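Local coordinates for metalloregulator ScaR (Streptococcus gordonii, PDB 3HRS), which represses transcription in response to manganese, probably by binding DNA as a homodimer, at residues A[6-14]-A[26-37]; A[170-181]-A[191-201]. One frame throughout, in Å; residues are numbered along the deposited sequence.

Contact 1 (6-14 with 26-37) lies in the N-terminal DNA-binding region and contact 2 (170-181 with 191-201) in the FeoA-type region near the C terminus. They share no elements and fall on opposite sides of the chain's centre, their centres 33 Å apart. Both are partly buried, yet their chemistry follows their surroundings. Contact 1 packs helices chiefly through apolar side chains, with one tyrosine ring covered by methionine and aliphatic groups and no hydrogen bond across. Contact 2 joins strands through backbone hydrogen bonds and packs the preceding loop against them, with an apolar side facing the domain interior and a charged, solvent-facing side carrying Arg-179 and Glu-193.

Contact 1. Residues A[6-14]-A[26-37]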
loop_
_atom_site.group_PDB
_atom_site.type_symbol
_atom_site.label_atom_id
_atom_site.label_comp_id
_atom_site.label_asym_id
_atom_site.label_seq_id
_atom_site.Cartn_x
_atom_site.Cartn_y
_atom_site.Cartn_z
ATOM N N ASP A 6 17.986 -3.967 0.171
ATOM C CA ASP A 6 18.441 -3.377 -1.089
ATOM C C ASP A 6 19.843 -3.833 -1.401
ATOM O O ASP A 6 20.259 -3.867 -2.548
ATOM C CB ASP A 6 18.432 -1.856 -1.022
ATOM C CG ASP A 6 17.059 -1.296 -0.823
ATOM O OD1 ASP A 6 16.956 -0.251 -0.149
ATOM O OD2 ASP A 6 16.088 -1.897 -1.333
ATOM N N TYR A 7 20.586 -4.168 -0.365
ATOM C CA TYR A 7 21.923 -4.675 -0.571
ATOM C C TYR A 7 21.862 -6.113 -1.078
ATOM O O TYR A 7 22.538 -6.462 -2.040
ATOM C CB TYR A 7 22.718 -4.590 0.729
ATOM C CG TYR A 7 23.403 -3.265 0.960
ATOM C CD1 TYR A 7 22.777 -2.251 1.661
ATOM C CD2 TYR A 7 24.687 -3.043 0.497
ATOM C CE1 TYR A 7 23.413 -1.041 1.881
ATOM C CE2 TYR A 7 25.328 -1.845 0.710
ATOM C CZ TYR A 7 24.690 -0.844 1.400
ATOM O OH TYR A 7 25.338 0.354 1.611
ATOM N N LEU A 8 21.051 -6.943 -0.426
ATOM C CA LEU A 8 20.951 -8.356 -0.778
ATOM C C LEU A 8 20.476 -8.499 -2.199
ATOM O O LEU A 8 20.945 -9.388 -2.908
ATOM C CB LEU A 8 19.987 -9.122 0.134
ATOM C CG LEU A 8 20.578 -10.011 1.229
ATOM C CD1 LEU A 8 19.563 -11.079 1.565
ATOM C CD2 LEU A 8 21.899 -10.656 0.808
ATOM N N LYS A 9 19.538 -7.644 -2.617
ATOM C CA LYS A 9 19.078 -7.698 -4.000
ATOM C C LYS A 9 20.307 -7.482 -4.878
ATOM O O LYS A 9 20.656 -8.336 -5.696
ATOM C CB LYS A 9 18.023 -6.638 -4.283
ATOM C CG LYS A 9 17.005 -7.033 -5.340
ATOM C CD LYS A 9 17.429 -6.626 -6.748
ATOM C CE LYS A 9 16.957 -5.216 -7.090
ATOM N NZ LYS A 9 15.514 -5.115 -7.492
ATOM N N CYS A 10 20.969 -6.344 -4.677
ATOM C CA CYS A 10 22.186 -6.010 -5.402
ATOM C C CYS A 10 23.166 -7.196 -5.463
ATOM O O CYS A 10 23.383 -7.790 -6.512
ATOM C CB CYS A 10 22.844 -4.783 -4.767
ATOM S SG CYS A 10 24.551 -4.486 -5.286
ATOM N N LEU A 11 23.741 -7.542 -4.327
ATOM C CA LEU A 11 24.643 -8.673 -4.234
ATOM C C LEU A 11 24.118 -9.888 -4.964
ATOM O O LEU A 11 24.885 -10.672 -5.520
ATOM C CB LEU A 11 24.834 -9.038 -2.766
ATOM C CG LEU A 11 25.609 -7.943 -2.065
ATOM C CD1 LEU A 11 25.318 -7.980 -0.590
ATOM C CD2 LEU A 11 27.071 -8.166 -2.355
ATOM N N TYR A 12 22.807 -10.072 -4.916
ATOM C CA TYR A 12 22.211 -11.263 -5.477
ATOM C C TYR A 12 22.394 -11.240 -6.974
ATOM O O TYR A 12 22.930 -12.184 -7.544
ATOM C CB TYR A 12 20.732 -11.331 -5.150
ATOM C CG TYR A 12 20.034 -12.443 -5.876
ATOM C CD1 TYR A 12 19.186 -12.180 -6.964
ATOM C CD2 TYR A 12 20.239 -13.763 -5.497
ATOM C CE1 TYR A 12 18.551 -13.208 -7.633
ATOM C CE2 TYR A 12 19.615 -14.796 -6.162
ATOM C CZ TYR A 12 18.771 -14.521 -7.226
ATOM O OH TYR A 12 18.165 -15.577 -7.870
ATOM N N GLU A 13 21.952 -10.153 -7.604
ATOM C CA GLU A 13 22.124 -9.986 -9.039
ATOM C C GLU A 13 23.590 -9.786 -9.403
ATOM O O GLU A 13 24.011 -10.116 -10.514
ATOM C CB GLU A 13 21.246 -8.851 -9.602
ATOM C CG GLU A 13 21.230 -7.557 -8.812
ATOM C CD GLU A 13 19.994 -6.706 -9.127
ATOM O OE1 GLU A 13 19.025 -7.259 -9.700
ATOM O OE2 GLU A 13 19.989 -5.492 -8.805
ATOM N N LEU A 14 24.367 -9.266 -8.461
ATOM C CA LEU A 14 25.785 -9.018 -8.704
ATOM C C LEU A 14 26.556 -10.323 -8.830
ATOM O O LEU A 14 27.750 -10.325 -9.119
ATOM C CB LEU A 14 26.384 -8.169 -7.587
ATOM C CG LEU A 14 27.689 -7.462 -7.919
ATOM C CD1 LEU A 14 27.701 -7.119 -9.378
ATOM C CD2 LEU A 14 27.845 -6.209 -7.081
ATOM N N ILE A 26 30.175 -2.988 -4.998
ATOM C CA ILE A 26 29.033 -2.771 -4.131
ATOM C C ILE A 26 28.851 -1.283 -3.871
ATOM O O ILE A 26 27.736 -0.778 -3.878
ATOM C CB ILE A 26 29.179 -3.525 -2.798
ATOM C CG1 ILE A 26 29.039 -5.032 -3.027
ATOM C CG2 ILE A 26 28.133 -3.043 -1.797
ATOM C CD1 ILE A 26 29.497 -5.878 -1.868
ATOM N N ALA A 27 29.949 -0.579 -3.644
ATOM C CA ALA A 27 29.869 0.852 -3.411
ATOM C C ALA A 27 29.364 1.543 -4.670
ATOM O O ALA A 27 28.606 2.509 -4.599
ATOM C CB ALA A 27 31.218 1.400 -3.018
ATOM N N GLN A 28 29.778 1.020 -5.819
ATOM C CA GLN A 28 29.385 1.570 -7.105
ATOM C C GLN A 28 27.896 1.387 -7.370
ATOM O O GLN A 28 27.183 2.351 -7.661
ATOM C CB GLN A 28 30.169 0.904 -8.229
ATOM C CG GLN A 28 31.485 1.575 -8.558
ATOM C CD GLN A 28 32.178 0.919 -9.733
ATOM O OE1 GLN A 28 31.804 -0.179 -10.159
ATOM N NE2 GLN A 28 33.194 1.589 -10.266
ATOM N N LEU A 29 27.433 0.145 -7.282
ATOM C CA LEU A 29 26.050 -0.172 -7.606
ATOM C C LEU A 29 25.087 0.518 -6.652
ATOM O O LEU A 29 24.000 0.933 -7.053
ATOM C CB LEU A 29 25.810 -1.684 -7.574
ATOM C CG LEU A 29 26.093 -2.535 -8.816
ATOM C CD1 LEU A 29 27.570 -2.513 -9.187
ATOM C CD2 LEU A 29 25.608 -3.969 -8.589
ATOM N N MET A 30 25.492 0.639 -5.391
ATOM C CA MET A 30 24.614 1.155 -4.348
ATOM C C MET A 30 24.722 2.669 -4.203
ATOM O O MET A 30 23.872 3.304 -3.571
ATOM C CB MET A 30 24.955 0.492 -3.014
ATOM C CG MET A 30 24.857 -1.023 -3.026
ATOM S SD MET A 30 23.165 -1.542 -3.305
ATOM C CE MET A 30 22.343 -0.615 -2.016
ATOM N N GLN A 31 25.771 3.236 -4.794
ATOM C CA GLN A 31 26.089 4.656 -4.641
ATOM C C GLN A 31 26.193 5.022 -3.163
ATOM O O GLN A 31 25.442 5.865 -2.671
ATOM C CB GLN A 31 25.041 5.532 -5.329
ATOM C CG GLN A 31 25.589 6.847 -5.867
ATOM C CD GLN A 31 26.177 6.712 -7.268
ATOM O OE1 GLN A 31 26.072 5.659 -7.901
ATOM N NE2 GLN A 31 26.794 7.784 -7.759
ATOM N N VAL A 32 27.119 4.374 -2.460
ATOM C CA VAL A 32 27.332 4.662 -1.042
ATOM C C VAL A 32 28.801 4.812 -0.637
ATOM O O VAL A 32 29.719 4.525 -1.409
ATOM C CB VAL A 32 26.650 3.619 -0.107
ATOM C CG1 VAL A 32 25.147 3.854 -0.030
ATOM C CG2 VAL A 32 26.958 2.206 -0.559
ATOM N N SER A 33 28.986 5.277 0.594
ATOM C CA SER A 33 30.292 5.472 1.212
ATOM C C SER A 33 30.903 4.124 1.583
ATOM O O SER A 33 30.261 3.324 2.258
ATOM C CB SER A 33 30.116 6.349 2.461
ATOM O OG SER A 33 31.052 6.037 3.479
ATOM N N PRO A 34 32.144 3.858 1.138
ATOM C CA PRO A 34 32.778 2.561 1.401
ATOM C C PRO A 34 32.732 2.112 2.869
ATOM O O PRO A 34 32.556 0.914 3.097
ATOM C CB PRO A 34 34.213 2.772 0.918
ATOM C CG PRO A 34 34.067 3.755 -0.177
ATOM C CD PRO A 34 32.990 4.707 0.286
ATOM N N PRO A 35 32.892 3.039 3.838
ATOM C CA PRO A 35 32.664 2.670 5.241
ATOM C C PRO A 35 31.211 2.278 5.528
ATOM O O PRO A 35 30.964 1.585 6.517
ATOM C CB PRO A 35 33.026 3.945 6.007
ATOM C CG PRO A 35 33.982 4.645 5.137
ATOM C CD PRO A 35 33.538 4.358 3.724
ATOM N N ALA A 36 30.273 2.718 4.692
ATOM C CA ALA A 36 28.877 2.283 4.802
ATOM C C ALA A 36 28.727 0.836 4.329
ATOM O O ALA A 36 28.044 0.033 4.967
ATOM C CB ALA A 36 27.957 3.206 4.007
ATOM N N VAL A 37 29.361 0.519 3.203
ATOM C CA VAL A 37 29.469 -0.855 2.730
ATOM C C VAL A 37 30.037 -1.749 3.829
ATOM O O VAL A 37 29.394 -2.704 4.265
ATOM C CB VAL A 37 30.391 -0.953 1.490
ATOM C CG1 VAL A 37 30.749 -2.403 1.187
ATOM C CG2 VAL A 37 29.735 -0.297 0.284
#
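The phenol oxygen of Tyr-7 ends beside a methyl group: Tyr-7 OH lies 3.3 Å from Val-32 CG2, the two side chains arriving from opposite directions. The backbone of Ala-36 and Val-37 is near this hydroxyl too, but no hydrogen bond crosses between the segments, so the contact rests on apolar packing. With CG anti to its carbonyl carbon (chi1 -87°), Tyr-7 points its ring between helices 23-30 and 34-46, a knob in a hole formed by Ile-26, Met-30, Ala-36 and Val-37. Met-30 is bent at both chi2 and chi3, which folds its methyl back over the ring: CE stands 3.9 Å from the Tyr-7 ring centroid, nearly on the ring normal. Met-30 SD lies over the same face, 4.6 Å from the centroid of the Tyr-7 ring, a Met-aromatic contact. Ile-26 CG2 meets the ring at its edge, 3.9 Å from Tyr-7 CE2. Further along the helix, Cys-10 SG packs on Leu-29 CD2 at 3.5 Å, while Leu-11 CD2 lies against Ile-26 CD1 and Leu-14 CD2 against the same Leu-29 methyl. Helix 6-13 runs at 116° to helix 26-30. The latter ends in a Schellman motif with Gln-31 as C-prime, and Ser-33 takes the N-cap position of the next helix; this helix-turn-helix is consistent with a DtxR-type DNA-binding domain. Tyr-7 also touches Met-40, Met-41 and Leu-44 of helix 34-46, and on another side of helix 4-13 Leu-8 and Tyr-12 rest on helix 62-84.

Contact 2. Residues A[170-181]-A[191-201]; sequences NGLQVGKTIRFL and SLEVDGQEIQL
This is an antiparallel strand pairing of a beta hairpin, extended by the loop that leads into its first strand, within the five-stranded sheet of the FeoA-type region. Strand 177-184 lies beside strand 189-194, which in turn borders strand 197-201. Leu-181 N donates to Ser-191 O at 2.8 Å, nearly straight at the hydrogen (168°), the donor tilted from the carbonyl plane. Glu-193 N reaches Arg-179 O at 2.8 Å, in the carbonyl plane and on a lone pair; the return bond from Arg-179 N is weak. Phe-180 and Leu-192 form the non-hydrogen-bonded pair between them, their side chains crossing on the inner side of the sheet, where Leu-192 CD2 also meets Ile-178 CG2. The SH3-like architecture of FeoA domains fits this meandering sheet, on whose apolar side Ile-178 and Val-194 join that pair. Leu-172 of the preceding loop reaches in, its side chain about 10 Å from that of His-124, a zinc ligand in a structure of this protein. Ile-178 CG1 lies beside its backbone N, and CD1 continues from it to Val-194 CB at 3.6 Å. On the other side Arg-179 and Glu-193 run side by side, their flat groups almost parallel, but NH1 of Arg-179 stays 4.1 Å from OE1 of Glu-193, beyond a salt bridge. Gly-171 is the C-prime residue of the Schellman motif ending helix 161-168. Just before it, Asn-170 CB packs on Ile-199 CD1 at 3.4 Å.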
loop_
_atom_site.group_PDB
_atom_site.type_symbol
_atom_site.label_atom_id
_atom_site.label_comp_id
_atom_site.label_asym_id
_atom_site.label_seq_id
_atom_site.Cartn_x
_atom_site.Cartn_y
_atom_site.Cartn_z
ATOM N N ASN A 170 11.989 2.251 -28.301
ATOM C CA ASN A 170 12.402 1.517 -29.495
ATOM C C ASN A 170 11.427 0.371 -29.746
ATOM O O ASN A 170 11.746 -0.596 -30.446
ATOM C CB ASN A 170 13.830 0.978 -29.354
ATOM C CG ASN A 170 14.895 2.050 -29.564
ATOM O OD1 ASN A 170 15.798 2.216 -28.736
ATOM N ND2 ASN A 170 14.799 2.779 -30.681
ATOM N N GLY A 171 10.246 0.481 -29.139
ATOM C CA GLY A 171 9.176 -0.489 -29.317
ATOM C C GLY A 171 9.577 -1.926 -29.053
ATOM O O GLY A 171 9.188 -2.841 -29.780
ATOM N N LEU A 172 10.372 -2.121 -28.008
ATOM C CA LEU A 172 10.737 -3.453 -27.570
ATOM C C LEU A 172 9.929 -3.750 -26.340
ATOM O O LEU A 172 9.921 -2.970 -25.398
ATOM C CB LEU A 172 12.226 -3.532 -27.274
ATOM C CG LEU A 172 13.013 -3.886 -28.530
ATOM C CD1 LEU A 172 14.456 -3.497 -28.374
ATOM C CD2 LEU A 172 12.867 -5.370 -28.829
ATOM N N GLN A 173 9.232 -4.874 -26.358
ATOM C CA GLN A 173 8.208 -5.133 -25.360
ATOM C C GLN A 173 8.139 -6.617 -25.068
ATOM O O GLN A 173 8.259 -7.457 -25.958
ATOM C CB GLN A 173 6.845 -4.612 -25.839
ATOM C CG GLN A 173 5.700 -4.757 -24.836
ATOM C CD GLN A 173 4.330 -4.423 -25.441
ATOM O OE1 GLN A 173 4.234 -3.671 -26.415
ATOM N NE2 GLN A 173 3.268 -4.990 -24.865
ATOM N N VAL A 174 7.957 -6.941 -23.802
ATOM C CA VAL A 174 7.878 -8.332 -23.436
ATOM C C VAL A 174 6.724 -8.937 -24.199
ATOM O O VAL A 174 5.582 -8.506 -24.038
ATOM C CB VAL A 174 7.613 -8.501 -21.938
ATOM C CG1 VAL A 174 8.027 -9.885 -21.508
ATOM C CG2 VAL A 174 8.358 -7.432 -21.149
ATOM N N GLY A 175 7.018 -9.929 -25.027
ATOM C CA GLY A 175 5.986 -10.606 -25.783
ATOM C C GLY A 175 6.202 -10.540 -27.283
ATOM O O GLY A 175 5.994 -11.534 -27.977
ATOM N N LYS A 176 6.615 -9.381 -27.791
ATOM C CA LYS A 176 6.863 -9.239 -29.226
ATOM C C LYS A 176 7.882 -10.250 -29.715
ATOM O O LYS A 176 8.651 -10.807 -28.933
ATOM C CB LYS A 176 7.312 -7.821 -29.597
ATOM C CG LYS A 176 6.159 -6.852 -29.807
ATOM C CD LYS A 176 6.627 -5.405 -29.792
ATOM C CE LYS A 176 5.587 -4.530 -29.095
ATOM N NZ LYS A 176 6.106 -3.168 -28.788
ATOM N N THR A 177 7.874 -10.489 -31.019
ATOM C CA THR A 177 8.797 -11.436 -31.613
ATOM C C THR A 177 9.999 -10.675 -32.160
ATOM O O THR A 177 9.903 -9.500 -32.522
ATOM C CB THR A 177 8.133 -12.274 -32.723
ATOM O OG1 THR A 177 6.737 -12.443 -32.430
ATOM C CG2 THR A 177 8.807 -13.641 -32.833
ATOM N N ILE A 178 11.133 -11.358 -32.220
ATOM C CA ILE A 178 12.409 -10.699 -32.399
ATOM C C ILE A 178 13.278 -11.533 -33.324
ATOM O O ILE A 178 13.449 -12.732 -33.099
ATOM C CB ILE A 178 13.096 -10.514 -31.019
ATOM C CG1 ILE A 178 12.626 -9.211 -30.370
ATOM C CG2 ILE A 178 14.598 -10.525 -31.125
ATOM C CD1 ILE A 178 12.600 -8.044 -31.330
ATOM N N ARG A 179 13.797 -10.910 -34.383
ATOM C CA ARG A 179 14.765 -11.572 -35.238
ATOM C C ARG A 179 16.177 -11.147 -34.850
ATOM O O ARG A 179 16.558 -9.989 -35.032
ATOM C CB ARG A 179 14.534 -11.225 -36.705
ATOM C CG ARG A 179 13.281 -11.801 -37.361
ATOM C CD ARG A 179 13.289 -11.422 -38.854
ATOM N NE ARG A 179 12.078 -11.813 -39.573
ATOM C CZ ARG A 179 11.712 -11.303 -40.746
ATOM N NH1 ARG A 179 12.459 -10.371 -41.328
ATOM N NH2 ARG A 179 10.594 -11.715 -41.337
ATOM N N PHE A 180 16.943 -12.091 -34.311
ATOM C CA PHE A 180 18.353 -11.882 -34.007
ATOM C C PHE A 180 19.174 -12.062 -35.275
ATOM O O PHE A 180 19.080 -13.101 -35.925
ATOM C CB PHE A 180 18.815 -12.905 -32.973
ATOM C CG PHE A 180 20.218 -12.680 -32.472
ATOM C CD1 PHE A 180 20.745 -11.401 -32.375
ATOM C CD2 PHE A 180 20.995 -13.749 -32.057
ATOM C CE1 PHE A 180 22.028 -11.195 -31.893
ATOM C CE2 PHE A 180 22.282 -13.549 -31.574
ATOM C CZ PHE A 180 22.796 -12.272 -31.491
ATOM N N LEU A 181 19.977 -11.062 -35.631
ATOM C CA LEU A 181 20.834 -11.166 -36.815
ATOM C C LEU A 181 22.282 -11.441 -36.432
ATOM O O LEU A 181 23.173 -11.345 -37.263
ATOM C CB LEU A 181 20.752 -9.896 -37.661
ATOM C CG LEU A 181 19.330 -9.475 -38.022
ATOM C CD1 LEU A 181 19.310 -8.073 -38.610
ATOM C CD2 LEU A 181 18.715 -10.485 -38.977
ATOM N N SER A 191 22.247 -7.077 -33.786
ATOM C CA SER A 191 21.264 -6.664 -34.773
ATOM C C SER A 191 19.925 -7.351 -34.521
ATOM O O SER A 191 19.855 -8.572 -34.368
ATOM C CB SER A 191 21.777 -6.975 -36.181
ATOM O OG SER A 191 23.144 -6.612 -36.319
ATOM N N LEU A 192 18.860 -6.564 -34.468
ATOM C CA LEU A 192 17.535 -7.122 -34.244
ATOM C C LEU A 192 16.543 -6.619 -35.279
ATOM O O LEU A 192 16.689 -5.518 -35.810
ATOM C CB LEU A 192 17.026 -6.789 -32.832
ATOM C CG LEU A 192 17.749 -7.483 -31.675
ATOM C CD1 LEU A 192 17.299 -6.947 -30.322
ATOM C CD2 LEU A 192 17.555 -8.984 -31.752
ATOM N N GLU A 193 15.527 -7.435 -35.539
ATOM C CA GLU A 193 14.445 -7.081 -36.446
ATOM C C GLU A 193 13.125 -7.015 -35.681
ATOM O O GLU A 193 12.399 -8.009 -35.569
ATOM C CB GLU A 193 14.357 -8.112 -37.572
ATOM C CG GLU A 193 13.537 -7.682 -38.771
ATOM C CD GLU A 193 14.322 -6.799 -39.703
ATOM O OE1 GLU A 193 13.830 -6.538 -40.823
ATOM O OE2 GLU A 193 15.434 -6.371 -39.318
ATOM N N VAL A 194 12.826 -5.835 -35.151
ATOM C CA VAL A 194 11.624 -5.632 -34.348
ATOM C C VAL A 194 10.584 -4.842 -35.124
ATOM O O VAL A 194 10.703 -3.626 -35.282
ATOM C CB VAL A 194 11.936 -4.903 -33.021
ATOM C CG1 VAL A 194 12.768 -3.651 -33.272
ATOM C CG2 VAL A 194 10.653 -4.557 -32.289
ATOM N N ASP A 195 9.559 -5.541 -35.601
ATOM C CA ASP A 195 8.543 -4.919 -36.437
ATOM C C ASP A 195 9.135 -4.596 -37.803
ATOM O O ASP A 195 8.961 -3.493 -38.322
ATOM C CB ASP A 195 7.993 -3.645 -35.781
ATOM C CG ASP A 195 7.024 -3.939 -34.642
ATOM O OD1 ASP A 195 6.166 -4.839 -34.803
ATOM O OD2 ASP A 195 7.120 -3.259 -33.592
ATOM N N GLY A 196 9.848 -5.567 -38.369
ATOM C CA GLY A 196 10.451 -5.420 -39.681
ATOM C C GLY A 196 11.465 -4.295 -39.767
ATOM O O GLY A 196 12.095 -4.096 -40.808
ATOM N N GLN A 197 11.628 -3.560 -38.670
ATOM C CA GLN A 197 12.558 -2.434 -38.623
ATOM C C GLN A 197 13.859 -2.841 -37.932
ATOM O O GLN A 197 13.838 -3.523 -36.901
ATOM C CB GLN A 197 11.916 -1.256 -37.889
ATOM C CG GLN A 197 12.322 0.110 -38.408
ATOM C CD GLN A 197 11.354 1.193 -37.969
ATOM O OE1 GLN A 197 10.909 1.217 -36.817
ATOM N NE2 GLN A 197 11.020 2.095 -38.886
ATOM N N GLU A 198 14.987 -2.428 -38.507
ATOM C CA GLU A 198 16.296 -2.799 -37.980
ATOM C C GLU A 198 16.661 -1.918 -36.795
ATOM O O GLU A 198 16.222 -0.772 -36.701
ATOM C CB GLU A 198 17.365 -2.706 -39.069
ATOM C CG GLU A 198 18.641 -3.481 -38.766
ATOM C CD GLU A 198 19.506 -3.685 -40.006
ATOM O OE1 GLU A 198 20.386 -4.572 -39.987
ATOM O OE2 GLU A 198 19.304 -2.962 -41.007
ATOM N N ILE A 199 17.466 -2.461 -35.890
ATOM C CA ILE A 199 17.811 -1.756 -34.672
ATOM C C ILE A 199 19.097 -2.352 -34.097
ATOM O O ILE A 199 19.318 -3.562 -34.181
ATOM C CB ILE A 199 16.653 -1.857 -33.668
ATOM C CG1 ILE A 199 16.782 -0.794 -32.579
ATOM C CG2 ILE A 199 16.578 -3.257 -33.077
ATOM C CD1 ILE A 199 15.594 -0.739 -31.643
ATOM N N GLN A 200 19.952 -1.504 -33.529
ATOM C CA GLN A 200 21.250 -1.962 -33.035
ATOM C C GLN A 200 21.425 -1.758 -31.524
ATOM O O GLN A 200 21.377 -0.631 -31.035
ATOM C CB GLN A 200 22.369 -1.228 -33.772
ATOM C CG GLN A 200 22.002 -0.757 -35.176
ATOM C CD GLN A 200 22.060 -1.868 -36.199
ATOM O OE1 GLN A 200 22.857 -2.801 -36.075
ATOM N NE2 GLN A 200 21.215 -1.773 -37.225
ATOM N N LEU A 201 21.635 -2.840 -30.778
ATOM C CA LEU A 201 21.865 -2.711 -29.339
ATOM C C LEU A 201 23.331 -2.921 -28.998
ATOM O O LEU A 201 24.023 -3.735 -29.612
ATOM C CB LEU A 201 21.046 -3.716 -28.528
ATOM C CG LEU A 201 19.624 -4.161 -28.865
ATOM C CD1 LEU A 201 19.218 -5.235 -27.853
ATOM C CD2 LEU A 201 18.636 -2.995 -28.868
#